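Local atomic coordinates of putative hyaluronoglucosaminidase (Clostridium perfringens, PDB entry 6PWI), a protein that probably acts as a family 84 glycoside hydrolase with hexosaminidase activity, this construct being the N-terminal and catalytic part of a larger secreted, cell-wall-attached protein. Residues K332-E337 / M361-V366; G369-E374 / T416-I421; D55-F60 / E84-I89; D92-L97 / N135-L140; E490-L495 / R611-F616. All blocks are in the same frame, centred on the assembly; numbering follows the deposited sequence.

In the fold
The five contacts sample three regions of one chain. Contacts 1 and 2 belong to the eight-stranded parallel barrel: contact 1 joins a loop to the end of strand 359-362 and what follows it and is partly exposed, whereas contact 2 is largely buried and ties the start of helix 373-383 to the last strand. Contacts 3 and 4, with centres about 8 Å apart, share the mixed sheet of the N-terminal domain, where strands 55-60 and 94-100 are neighbours; ladder bonds dominate both, but contact 3 ends in a polar turn near solvent and contact 4 is buried between helices on the sheet's two faces. Contact 5, beyond the barrel, relies on a carboxylate and water at a helix N-terminus.

Contact 1 (K332-E337 / M361-V366); sequences KVYTKE and MWTGDV
W362 lays one face of its indole against the backbone of Y334 and T335, with Y334 O 3.4 Å from W362 CE3 and G364 O over that same face. CG anti to the backbone N (chi1 -170°) carries the ring against the backbone of the opposing loop, and NE1 at its rim is hydrogen-bonded to T375 OG1. Next to it, T363 N donates to Y334 O at 3.0 Å in an almost straight bond (175°). The T363 side chain then turns to Y334: CG2 lies 3.6 Å from Y334 CD1, while OG1 sits in plane at the edge of the phenol ring and donates to V366 O. Further on the backbones hold each other, K336 N donating to G364 O (3.1 Å) and E337 N to D365 O (3.0 Å). K336 and D365 run side by side; a water bridges their charged ends, accepting from K336 NZ and donating to D365 OD1, which also pairs with T375 OG1. Such loops form the active-site end of a (beta/alpha)8 barrel, and the Y334 side chain is about 8 Å from that of D299, the predicted proton donor. The contact joins the ends of strands 328-330 and 359-362, with helix 373-383 packed on W362.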
# COMPACT_ATOMS: atom_id res chain seq x y z
N LYS A 332 21.20 5.73 -9.83
CA LYS A 332 22.05 4.54 -9.79
C LYS A 332 22.48 4.27 -8.35
O LYS A 332 22.54 3.12 -7.92
CB LYS A 332 23.28 4.70 -10.68
CG LYS A 332 24.18 3.47 -10.71
CD LYS A 332 25.54 3.73 -11.30
CE LYS A 332 26.28 2.45 -11.63
NZ LYS A 332 27.73 2.70 -11.83
N VAL A 333 22.78 5.35 -7.63
CA VAL A 333 23.11 5.32 -6.21
C VAL A 333 21.84 5.69 -5.45
O VAL A 333 21.47 6.86 -5.40
CB VAL A 333 24.25 6.32 -5.93
CG1 VAL A 333 24.46 6.57 -4.45
CG2 VAL A 333 25.54 5.92 -6.62
N TYR A 334 21.18 4.69 -4.85
CA TYR A 334 19.87 4.91 -4.24
C TYR A 334 19.86 4.51 -2.76
O TYR A 334 18.80 4.39 -2.16
CB TYR A 334 18.77 4.20 -5.02
CG TYR A 334 18.97 2.72 -5.17
CD1 TYR A 334 18.66 1.83 -4.15
CD2 TYR A 334 19.51 2.20 -6.34
CE1 TYR A 334 18.87 0.47 -4.28
CE2 TYR A 334 19.72 0.84 -6.50
CZ TYR A 334 19.40 -0.02 -5.46
OH TYR A 334 19.62 -1.36 -5.64
N THR A 335 21.05 4.29 -2.20
CA THR A 335 21.19 4.06 -0.77
C THR A 335 22.43 4.78 -0.27
O THR A 335 23.36 5.04 -1.03
CB THR A 335 21.32 2.58 -0.37
OG1 THR A 335 22.66 2.14 -0.59
CG2 THR A 335 20.35 1.65 -1.05
N LYS A 336 22.44 5.06 1.04
CA LYS A 336 23.55 5.77 1.65
C LYS A 336 24.79 4.90 1.59
O LYS A 336 25.89 5.41 1.39
CB LYS A 336 23.19 6.15 3.09
CG LYS A 336 24.21 7.01 3.81
CD LYS A 336 23.92 7.10 5.28
CE LYS A 336 24.96 7.92 6.00
NZ LYS A 336 24.62 8.08 7.44
N GLU A 337 24.60 3.58 1.75
CA GLU A 337 25.68 2.61 1.69
C GLU A 337 26.41 2.68 0.35
O GLU A 337 27.64 2.69 0.32
CB GLU A 337 25.15 1.20 1.95
CG GLU A 337 26.26 0.15 1.99
CD GLU A 337 25.77 -1.28 2.15
OE1 GLU A 337 24.81 -1.66 1.43
OE2 GLU A 337 26.33 -2.00 3.00
N MET A 361 14.28 9.24 -6.20
CA MET A 361 13.89 8.23 -5.23
C MET A 361 15.10 7.73 -4.45
O MET A 361 16.25 8.01 -4.82
CB MET A 361 13.19 7.05 -5.90
CG MET A 361 11.97 7.45 -6.68
SD MET A 361 10.84 6.06 -6.90
CE MET A 361 9.99 6.08 -5.32
N TRP A 362 14.82 6.98 -3.38
CA TRP A 362 15.79 6.62 -2.35
C TRP A 362 15.17 5.48 -1.54
O TRP A 362 13.98 5.54 -1.23
CB TRP A 362 16.03 7.84 -1.46
CG TRP A 362 17.15 7.76 -0.48
CD1 TRP A 362 17.06 7.77 0.89
CD2 TRP A 362 18.56 7.76 -0.78
NE1 TRP A 362 18.31 7.75 1.45
CE2 TRP A 362 19.24 7.74 0.45
CE3 TRP A 362 19.29 7.77 -1.97
CZ2 TRP A 362 20.63 7.72 0.52
CZ3 TRP A 362 20.66 7.75 -1.90
CH2 TRP A 362 21.32 7.73 -0.67
N THR A 363 15.98 4.47 -1.21
CA THR A 363 15.42 3.36 -0.44
C THR A 363 15.85 3.44 1.02
O THR A 363 15.38 2.65 1.83
CB THR A 363 15.73 1.99 -1.07
OG1 THR A 363 17.09 1.67 -0.80
CG2 THR A 363 15.43 1.93 -2.55
N GLY A 364 16.74 4.39 1.33
CA GLY A 364 17.22 4.60 2.69
C GLY A 364 18.73 4.37 2.84
O GLY A 364 19.50 4.57 1.90
N ASP A 365 19.13 3.94 4.05
CA ASP A 365 20.54 3.71 4.37
C ASP A 365 21.06 2.48 3.62
O ASP A 365 22.23 2.43 3.25
CB ASP A 365 20.73 3.59 5.88
CG ASP A 365 20.85 4.93 6.59
OD1 ASP A 365 20.70 5.99 5.92
OD2 ASP A 365 21.13 4.92 7.81
N VAL A 366 20.17 1.50 3.41
CA VAL A 366 20.47 0.22 2.78
C VAL A 366 19.31 -0.10 1.85
O VAL A 366 18.36 0.68 1.77
CB VAL A 366 20.65 -0.90 3.83
CG1 VAL A 366 21.88 -0.69 4.70
CG2 VAL A 366 19.40 -1.09 4.68
O HOH W 1 21.56 7.80 7.70

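Contact 2 (G369-E374 / T416-I421); sequences GYVTQE and TNFKGI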
# COMPACT_ATOMS: atom_id res chain seq x y z
N GLY A 369 15.93 -0.25 3.62
CA GLY A 369 16.05 0.82 4.60
C GLY A 369 14.74 1.07 5.35
O GLY A 369 13.65 0.89 4.81
N TYR A 370 14.87 1.49 6.61
CA TYR A 370 13.74 1.98 7.37
C TYR A 370 13.53 3.46 7.02
O TYR A 370 14.42 4.08 6.44
CB TYR A 370 14.01 1.81 8.87
CG TYR A 370 13.77 0.44 9.46
CD1 TYR A 370 12.91 0.27 10.54
CD2 TYR A 370 14.42 -0.69 8.98
CE1 TYR A 370 12.70 -0.97 11.11
CE2 TYR A 370 14.22 -1.94 9.53
CZ TYR A 370 13.35 -2.08 10.61
OH TYR A 370 13.13 -3.30 11.18
N VAL A 371 12.36 4.01 7.36
CA VAL A 371 12.14 5.43 7.21
C VAL A 371 12.73 6.16 8.41
O VAL A 371 12.20 6.03 9.51
CB VAL A 371 10.64 5.78 7.08
CG1 VAL A 371 10.45 7.29 6.96
CG2 VAL A 371 9.99 5.06 5.90
N THR A 372 13.81 6.92 8.20
CA THR A 372 14.44 7.64 9.29
C THR A 372 14.74 9.07 8.87
O THR A 372 15.00 9.34 7.69
CB THR A 372 15.75 6.98 9.75
OG1 THR A 372 16.73 7.13 8.72
CG2 THR A 372 15.60 5.52 10.11
N GLN A 373 14.74 9.98 9.85
CA GLN A 373 15.10 11.37 9.60
C GLN A 373 16.53 11.44 9.06
O GLN A 373 16.81 12.22 8.15
CB GLN A 373 14.89 12.18 10.88
CG GLN A 373 15.25 13.65 10.77
CD GLN A 373 14.13 14.55 10.31
OE1 GLN A 373 12.99 14.11 10.12
NE2 GLN A 373 14.44 15.82 10.14
N GLU A 374 17.42 10.59 9.59
CA GLU A 374 18.85 10.68 9.31
C GLU A 374 19.14 10.36 7.84
O GLU A 374 19.95 11.05 7.21
CB GLU A 374 19.67 9.77 10.24
CG GLU A 374 19.73 10.23 11.68
CD GLU A 374 18.50 9.99 12.55
OE1 GLU A 374 17.65 9.13 12.18
OE2 GLU A 374 18.39 10.66 13.59
N THR A 416 9.71 14.03 8.87
CA THR A 416 8.98 15.10 8.19
C THR A 416 9.63 15.50 6.86
O THR A 416 9.03 16.25 6.09
CB THR A 416 8.86 16.33 9.11
OG1 THR A 416 10.18 16.78 9.42
CG2 THR A 416 8.11 16.06 10.39
N ASN A 417 10.85 15.03 6.59
CA ASN A 417 11.69 15.71 5.61
C ASN A 417 11.77 14.94 4.29
O ASN A 417 12.86 14.68 3.77
CB ASN A 417 13.08 16.01 6.19
CG ASN A 417 13.77 14.79 6.78
OD1 ASN A 417 13.12 13.81 7.15
ND2 ASN A 417 15.09 14.84 6.87
N PHE A 418 10.60 14.59 3.72
CA PHE A 418 10.58 13.82 2.49
C PHE A 418 9.26 14.02 1.75
O PHE A 418 8.28 14.44 2.36
CB PHE A 418 10.95 12.35 2.74
CG PHE A 418 9.90 11.53 3.45
CD1 PHE A 418 9.24 10.51 2.80
CD2 PHE A 418 9.56 11.80 4.77
CE1 PHE A 418 8.27 9.76 3.45
CE2 PHE A 418 8.60 11.05 5.43
CZ PHE A 418 7.96 10.02 4.77
N LYS A 419 9.26 13.68 0.45
CA LYS A 419 8.26 14.10 -0.51
C LYS A 419 7.10 13.11 -0.57
O LYS A 419 6.04 13.43 -1.11
CB LYS A 419 8.88 14.20 -1.91
CG LYS A 419 9.84 15.36 -2.12
CD LYS A 419 10.28 15.53 -3.57
CE LYS A 419 10.55 16.98 -3.92
NZ LYS A 419 11.31 17.09 -5.20
N GLY A 420 7.30 11.90 -0.05
CA GLY A 420 6.29 10.86 -0.15
C GLY A 420 6.89 9.46 -0.19
O GLY A 420 8.11 9.30 -0.10
N ILE A 421 6.03 8.46 -0.34
CA ILE A 421 6.47 7.08 -0.16
C ILE A 421 5.67 6.16 -1.07
O ILE A 421 4.46 6.34 -1.25
CB ILE A 421 6.40 6.69 1.34
CG1 ILE A 421 6.84 5.25 1.58
CG2 ILE A 421 5.03 7.00 1.93
CD1 ILE A 421 7.35 4.98 2.99
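T416 opens the second segment beside the end of the Q373 side chain, at the margin of the contact. N417 follows and makes the main polar approach: with CG between the backbone N and the carbonyl carbon (chi1 53°), the carboxamide faces Q373, and the two amide groups stack with their planes 15° apart. From there N417 ND2 reaches the Q373 backbone O in a straight but weak bond of 3.4 Å. F418 begins the apolar half. Its CZ lies 4.3 Å from V371 CG1, and its ring also stacks on F376 and takes a cation-pi contact from R446. At K419 the chain turns a corner, sending that side chain off to a salt bridge with D359. I421 then brings CD1 to 3.9 Å from V371 CG2, so that the two branches of one valine serve two residues of the strand. V371 thus packs between strand 418-423, the last of the (beta/alpha)8 barrel, and the start of helix 373-383, with M389 of strand 387-391 and Y442 of helix 433-444 closing around it.

Contact 3 (D55-F60 / E84-I89); sequences DANVVF and EESNEI
N57 and S86 show how one asparagine can fasten a strand to the turn that follows its neighbour. CG of N57 stands anti to the backbone N (chi1 175°), which carries the amide out from the strand toward the S86-E88 turn. S86 OG donates to N57 OD1 at 2.7 Å, and on the other arm N57 ND2 reaches E88 O, also 2.7 Å but bent and weak; ND2 has a further partner in N95 OD1. The serine hydroxyl works in both directions, for it also accepts from E88 N in a nearly linear bond (3.2 Å), an ST turn that holds the chain in its bend. V59 packs against this turn, its CG2 3.6 Å from E88 O. Among V58, F60 and E85 the chemistry changes. The extended E85 chain brings its carboxylate to the edge of the F60 ring, OE2 3.4 Å from CD2 and the two planes 85° apart, an approach consistent with attraction to the positive rim of the ring, while V58 CG1, from the same strand, lies over one ring face toward its rim. Parallel ladder bonds underlie it all: E84 N to A56 O, V58 N to E84 O and S86 N to V58 O. Strands 55-60 and 82-85 are the two ends of a beta-alpha-beta crossover; its helix 66-78 covers V58 and F60 through L72, and strand 94-100 flanks strand 55-60 on its other edge.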
# COMPACT_ATOMS: atom_id res chain seq x y z
N ASP A 55 -34.07 11.58 -2.98
CA ASP A 55 -33.77 12.33 -4.19
C ASP A 55 -32.95 13.57 -3.82
O ASP A 55 -33.37 14.36 -2.97
CB ASP A 55 -35.03 12.65 -4.99
CG ASP A 55 -35.71 11.42 -5.58
OD1 ASP A 55 -36.73 10.98 -5.00
OD2 ASP A 55 -35.23 10.90 -6.61
N ALA A 56 -31.79 13.71 -4.47
CA ALA A 56 -30.83 14.75 -4.15
C ALA A 56 -30.55 15.63 -5.36
O ALA A 56 -30.66 15.21 -6.51
CB ALA A 56 -29.56 14.13 -3.61
N ASN A 57 -30.18 16.89 -5.06
CA ASN A 57 -29.70 17.84 -6.04
C ASN A 57 -28.18 17.85 -5.98
O ASN A 57 -27.59 17.94 -4.90
CB ASN A 57 -30.28 19.24 -5.79
CG ASN A 57 -29.70 20.31 -6.70
OD1 ASN A 57 -29.82 20.21 -7.92
ND2 ASN A 57 -29.08 21.32 -6.13
N VAL A 58 -27.56 17.78 -7.16
CA VAL A 58 -26.12 17.70 -7.32
C VAL A 58 -25.64 18.89 -8.14
O VAL A 58 -26.12 19.12 -9.26
CB VAL A 58 -25.73 16.38 -8.01
CG1 VAL A 58 -24.25 16.33 -8.34
CG2 VAL A 58 -26.13 15.17 -7.17
N VAL A 59 -24.67 19.63 -7.60
CA VAL A 59 -24.09 20.78 -8.27
C VAL A 59 -22.59 20.56 -8.42
O VAL A 59 -21.87 20.51 -7.42
CB VAL A 59 -24.38 22.07 -7.48
CG1 VAL A 59 -23.78 23.30 -8.14
CG2 VAL A 59 -25.86 22.25 -7.21
N PHE A 60 -22.12 20.42 -9.66
CA PHE A 60 -20.70 20.36 -9.94
C PHE A 60 -20.25 21.68 -10.58
O PHE A 60 -20.85 22.14 -11.54
CB PHE A 60 -20.36 19.28 -10.97
CG PHE A 60 -20.77 17.87 -10.62
CD1 PHE A 60 -20.20 17.20 -9.55
CD2 PHE A 60 -21.69 17.19 -11.41
CE1 PHE A 60 -20.57 15.89 -9.26
CE2 PHE A 60 -22.05 15.88 -11.12
CZ PHE A 60 -21.49 15.24 -10.04
N GLU A 84 -30.73 14.60 -9.42
CA GLU A 84 -30.79 15.43 -10.60
C GLU A 84 -29.72 16.51 -10.48
O GLU A 84 -29.41 16.94 -9.37
CB GLU A 84 -32.21 15.96 -10.81
CG GLU A 84 -33.15 14.88 -11.34
CD GLU A 84 -34.48 15.37 -11.88
OE1 GLU A 84 -35.02 16.36 -11.32
OE2 GLU A 84 -34.98 14.77 -12.85
N GLU A 85 -29.13 16.88 -11.62
CA GLU A 85 -28.07 17.88 -11.64
C GLU A 85 -28.68 19.26 -11.90
O GLU A 85 -29.58 19.39 -12.72
CB GLU A 85 -27.01 17.51 -12.67
CG GLU A 85 -25.69 18.24 -12.48
CD GLU A 85 -24.59 17.88 -13.47
OE1 GLU A 85 -24.63 16.75 -13.99
OE2 GLU A 85 -23.71 18.73 -13.72
N SER A 86 -28.19 20.27 -11.17
CA SER A 86 -28.63 21.64 -11.34
C SER A 86 -27.48 22.61 -11.04
O SER A 86 -26.35 22.18 -10.84
CB SER A 86 -29.84 21.93 -10.48
OG SER A 86 -29.45 22.56 -9.26
N ASN A 87 -27.79 23.91 -10.98
CA ASN A 87 -26.75 24.92 -10.82
C ASN A 87 -26.95 25.73 -9.54
O ASN A 87 -26.27 26.74 -9.35
CB ASN A 87 -26.62 25.79 -12.07
CG ASN A 87 -25.25 26.44 -12.19
OD1 ASN A 87 -24.23 25.81 -11.94
ND2 ASN A 87 -25.23 27.71 -12.58
N GLU A 88 -27.87 25.30 -8.66
CA GLU A 88 -28.16 26.04 -7.45
C GLU A 88 -28.57 25.10 -6.32
O GLU A 88 -28.95 23.95 -6.56
CB GLU A 88 -29.27 27.07 -7.70
CG GLU A 88 -30.59 26.46 -8.12
CD GLU A 88 -31.78 27.39 -8.30
OE1 GLU A 88 -31.57 28.63 -8.29
OE2 GLU A 88 -32.91 26.89 -8.44
N ILE A 89 -28.49 25.60 -5.08
CA ILE A 89 -29.01 24.91 -3.92
C ILE A 89 -30.53 24.88 -4.00
O ILE A 89 -31.16 25.93 -4.11
CB ILE A 89 -28.53 25.60 -2.62
CG1 ILE A 89 -27.01 25.62 -2.49
CG2 ILE A 89 -29.19 24.98 -1.39
CD1 ILE A 89 -26.49 26.52 -1.39

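Contact 4 (D92-L97 / N135-L140); sequences DKTNFL and NVIAVL
N95 and N135 run side by side in the same direction, yet their amide planes stand 89° apart, and each serves a different carbonyl. N135 ND2 donates to K93 O at 3.3 Å, approaching nearly along the C=O axis; N95 ND2 leans on N135 O in a weak bond, its stronger partner being K90 O. N135 O is gripped twice, since N95 N also donates to it (2.8 Å). The next pair, F96 and I137, again points one way: the ring lies alongside the isoleucine, with F96 CE1 3.7 Å from I137 CD1. In both, the first torsion (chi1 -65° and -60°) sets the gamma carbon that leads outward, CG or CG1, anti to the carbonyl carbon, which keeps the two groups abreast. On the other face L97 and V136 cross obliquely, L97 CD1 meeting V136 CG1 at 4.1 Å, a diagonal contact that skips one residue of the ladder. Alongside the side chains run the bonds of a regular parallel pair, I137 N to N95 O, L97 N to I137 O and V139 N to L97 O. Strands 94-100 and 136-141 are neighbours in the mixed sheet, with helix 144-158 on the face of F96 and I137 and helix 106-114 on that of L97, V136 and A138.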
# COMPACT_ATOMS: atom_id res chain seq x y z
N ASP A 92 -35.56 22.44 -0.87
CA ASP A 92 -36.47 21.36 -0.53
C ASP A 92 -35.77 20.00 -0.47
O ASP A 92 -36.31 19.07 0.13
CB ASP A 92 -37.69 21.34 -1.46
CG ASP A 92 -37.35 21.20 -2.94
OD1 ASP A 92 -36.57 22.03 -3.45
OD2 ASP A 92 -37.86 20.25 -3.58
N LYS A 93 -34.58 19.88 -1.07
CA LYS A 93 -33.91 18.59 -1.23
C LYS A 93 -32.60 18.55 -0.45
O LYS A 93 -32.18 19.56 0.12
CB LYS A 93 -33.61 18.31 -2.70
CG LYS A 93 -34.79 18.03 -3.61
CD LYS A 93 -34.37 17.92 -5.07
CE LYS A 93 -35.50 17.67 -6.04
NZ LYS A 93 -36.15 16.36 -5.80
N THR A 94 -31.96 17.37 -0.43
CA THR A 94 -30.56 17.21 -0.04
C THR A 94 -29.67 17.68 -1.19
O THR A 94 -29.94 17.36 -2.35
CB THR A 94 -30.23 15.75 0.31
OG1 THR A 94 -31.14 15.24 1.28
CG2 THR A 94 -28.82 15.57 0.82
N ASN A 95 -28.60 18.40 -0.85
CA ASN A 95 -27.71 19.02 -1.83
C ASN A 95 -26.29 18.47 -1.69
O ASN A 95 -25.74 18.42 -0.59
CB ASN A 95 -27.71 20.55 -1.69
CG ASN A 95 -29.01 21.20 -2.11
OD1 ASN A 95 -29.19 21.54 -3.28
ND2 ASN A 95 -29.92 21.41 -1.17
N PHE A 96 -25.69 18.08 -2.83
CA PHE A 96 -24.27 17.78 -2.92
C PHE A 96 -23.60 18.80 -3.83
O PHE A 96 -23.89 18.84 -5.02
CB PHE A 96 -24.06 16.37 -3.48
CG PHE A 96 -24.57 15.27 -2.58
CD1 PHE A 96 -23.71 14.61 -1.72
CD2 PHE A 96 -25.91 14.93 -2.57
CE1 PHE A 96 -24.18 13.61 -0.88
CE2 PHE A 96 -26.38 13.93 -1.72
CZ PHE A 96 -25.52 13.27 -0.88
N LEU A 97 -22.72 19.63 -3.27
CA LEU A 97 -21.99 20.60 -4.08
C LEU A 97 -20.51 20.22 -4.10
O LEU A 97 -19.89 20.04 -3.05
CB LEU A 97 -22.17 22.03 -3.54
CG LEU A 97 -23.53 22.44 -2.98
CD1 LEU A 97 -23.56 23.93 -2.71
CD2 LEU A 97 -24.68 22.05 -3.91
N ASN A 135 -29.03 20.86 4.85
CA ASN A 135 -29.33 20.10 3.65
C ASN A 135 -28.20 20.25 2.63
O ASN A 135 -28.38 19.90 1.47
CB ASN A 135 -30.67 20.54 3.06
CG ASN A 135 -30.68 22.01 2.68
OD1 ASN A 135 -29.96 22.82 3.27
ND2 ASN A 135 -31.48 22.37 1.68
N VAL A 136 -27.04 20.76 3.07
CA VAL A 136 -25.89 20.93 2.19
C VAL A 136 -24.77 19.97 2.59
O VAL A 136 -24.26 20.02 3.71
CB VAL A 136 -25.38 22.38 2.16
CG1 VAL A 136 -24.35 22.59 1.07
CG2 VAL A 136 -26.51 23.39 2.02
N ILE A 137 -24.38 19.10 1.64
CA ILE A 137 -23.14 18.34 1.77
C ILE A 137 -22.18 18.86 0.70
O ILE A 137 -22.43 18.69 -0.49
CB ILE A 137 -23.39 16.83 1.65
CG1 ILE A 137 -24.33 16.33 2.75
CG2 ILE A 137 -22.08 16.05 1.65
CD1 ILE A 137 -24.85 14.92 2.52
N ALA A 138 -21.10 19.50 1.14
CA ALA A 138 -20.22 20.21 0.22
C ALA A 138 -18.78 19.71 0.32
O ALA A 138 -18.33 19.27 1.38
CB ALA A 138 -20.32 21.70 0.47
N VAL A 139 -18.07 19.80 -0.81
CA VAL A 139 -16.64 19.54 -0.87
C VAL A 139 -16.00 20.66 -1.67
O VAL A 139 -16.43 20.96 -2.78
CB VAL A 139 -16.34 18.17 -1.52
CG1 VAL A 139 -14.85 17.97 -1.75
CG2 VAL A 139 -16.93 17.01 -0.74
N LEU A 140 -14.97 21.28 -1.09
CA LEU A 140 -14.16 22.25 -1.80
C LEU A 140 -12.71 21.76 -1.77
O LEU A 140 -12.15 21.60 -0.69
CB LEU A 140 -14.30 23.61 -1.13
CG LEU A 140 -13.76 24.80 -1.93
CD1 LEU A 140 -14.64 25.09 -3.13
CD2 LEU A 140 -13.64 26.04 -1.06

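Contact 5 (E490-L495 / R611-F616); sequences EESEEL and RHLIPF
This is a loop-to-helix contact in the helical region that follows the barrel: the connection into helix 496-507 meets the N-terminus of helix 613-623, where H612 holds the N-cap position. E491 and R611 make the direct bond, R611 N donating to E491 OE2 at 2.9 Å and 168°. The glutamate chain is extended, CG anti to the backbone N (chi1 -177°), which carries the carboxylate to R611 N; its other oxygen, OE1, accepts from S478 N and D479 N. The arginine does not pair with this carboxylate; its guanidinium sits with one face over E490 CA and forms a salt bridge with D479. One water links the loop to the helix start, donating to E491 OE2, accepting from H612 N at 2.8 Å and hydrogen-bonded to S492 OG, whose other partner is H476 ND1. The histidine ring turns its edge, in plane, to E491 O. Beside these polar groups the leucines meet, L495 and L613 crossing at about a right angle with CD2 of L495 3.6 Å from CD2 of L613.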
# COMPACT_ATOMS: atom_id res chain seq x y z
N GLU A 490 8.54 -8.14 13.70
CA GLU A 490 7.84 -8.93 14.70
C GLU A 490 6.70 -9.71 14.06
O GLU A 490 6.18 -9.34 13.01
CB GLU A 490 7.50 -8.13 15.96
CG GLU A 490 6.55 -6.99 15.75
CD GLU A 490 6.26 -6.18 17.00
OE1 GLU A 490 7.22 -5.76 17.69
OE2 GLU A 490 5.06 -5.97 17.30
N GLU A 491 6.37 -10.84 14.70
CA GLU A 491 5.41 -11.84 14.25
C GLU A 491 4.98 -12.59 15.51
O GLU A 491 5.81 -12.89 16.36
CB GLU A 491 6.09 -12.76 13.24
CG GLU A 491 5.20 -13.81 12.62
CD GLU A 491 5.96 -14.75 11.70
OE1 GLU A 491 6.03 -14.46 10.48
OE2 GLU A 491 6.50 -15.78 12.19
N SER A 492 3.68 -12.86 15.63
CA SER A 492 3.14 -13.60 16.77
C SER A 492 3.34 -12.82 18.07
O SER A 492 3.54 -13.45 19.11
CB SER A 492 3.76 -14.99 16.87
OG SER A 492 3.57 -15.74 15.68
N GLU A 493 3.26 -11.49 18.04
CA GLU A 493 3.69 -10.69 19.18
C GLU A 493 2.74 -10.85 20.37
O GLU A 493 3.19 -10.90 21.52
CB GLU A 493 3.93 -9.23 18.81
CG GLU A 493 4.64 -8.43 19.91
CD GLU A 493 5.98 -8.94 20.44
OE1 GLU A 493 6.62 -9.79 19.78
OE2 GLU A 493 6.38 -8.47 21.53
N GLU A 494 1.44 -10.93 20.10
CA GLU A 494 0.45 -11.09 21.15
C GLU A 494 0.52 -12.49 21.77
O GLU A 494 0.30 -12.65 22.96
CB GLU A 494 -0.96 -10.85 20.61
CG GLU A 494 -1.37 -9.39 20.66
CD GLU A 494 -2.87 -9.16 20.57
OE1 GLU A 494 -3.52 -9.76 19.68
OE2 GLU A 494 -3.39 -8.38 21.39
N LEU A 495 0.83 -13.49 20.94
CA LEU A 495 0.85 -14.87 21.39
C LEU A 495 2.15 -15.20 22.12
O LEU A 495 2.19 -16.14 22.91
CB LEU A 495 0.65 -15.80 20.18
CG LEU A 495 0.47 -17.27 20.52
CD1 LEU A 495 -0.83 -17.48 21.30
CD2 LEU A 495 0.49 -18.14 19.28
N ARG A 611 8.79 -17.13 13.45
CA ARG A 611 9.43 -16.38 14.52
C ARG A 611 9.20 -17.07 15.86
O ARG A 611 10.13 -17.20 16.65
CB ARG A 611 9.05 -14.89 14.49
CG ARG A 611 9.97 -13.99 15.31
CD ARG A 611 9.49 -12.54 15.35
NE ARG A 611 10.33 -11.62 16.12
CZ ARG A 611 11.42 -11.00 15.65
NH1 ARG A 611 11.83 -11.19 14.41
NH2 ARG A 611 12.11 -10.20 16.45
N HIS A 612 7.98 -17.55 16.11
CA HIS A 612 7.67 -18.12 17.41
C HIS A 612 6.94 -19.46 17.31
O HIS A 612 7.15 -20.31 18.16
CB HIS A 612 6.94 -17.11 18.31
CG HIS A 612 7.79 -15.93 18.64
ND1 HIS A 612 8.94 -16.03 19.40
CD2 HIS A 612 7.67 -14.62 18.31
CE1 HIS A 612 9.49 -14.84 19.52
NE2 HIS A 612 8.73 -13.95 18.86
N LEU A 613 6.10 -19.64 16.27
CA LEU A 613 5.23 -20.81 16.22
C LEU A 613 6.06 -22.08 16.04
O LEU A 613 5.88 -23.06 16.78
CB LEU A 613 4.17 -20.69 15.12
CG LEU A 613 3.16 -19.55 15.23
CD1 LEU A 613 1.92 -19.84 14.39
CD2 LEU A 613 2.76 -19.26 16.67
N ILE A 614 6.97 -22.06 15.06
CA ILE A 614 7.79 -23.23 14.76
C ILE A 614 8.77 -23.49 15.91
O ILE A 614 8.89 -24.63 16.37
CB ILE A 614 8.44 -23.13 13.37
CG1 ILE A 614 7.38 -23.27 12.27
CG2 ILE A 614 9.55 -24.15 13.19
CD1 ILE A 614 7.85 -22.86 10.90
N PRO A 615 9.50 -22.46 16.42
CA PRO A 615 10.39 -22.66 17.57
C PRO A 615 9.72 -23.32 18.77
O PRO A 615 10.33 -24.14 19.45
CB PRO A 615 10.87 -21.23 17.88
CG PRO A 615 10.85 -20.55 16.53
CD PRO A 615 9.60 -21.10 15.88
N PHE A 616 8.44 -22.99 19.00
CA PHE A 616 7.68 -23.56 20.10
C PHE A 616 7.45 -25.05 19.87
O PHE A 616 7.62 -25.86 20.78
CB PHE A 616 6.36 -22.80 20.27
CG PHE A 616 5.48 -23.28 21.40
CD1 PHE A 616 6.02 -23.57 22.65
CD2 PHE A 616 4.11 -23.41 21.23
CE1 PHE A 616 5.21 -23.99 23.69
CE2 PHE A 616 3.29 -23.82 22.28
CZ PHE A 616 3.84 -24.11 23.51
O HOH W 2 5.67 -16.95 14.72
O HOH W 3 7.48 -11.01 17.73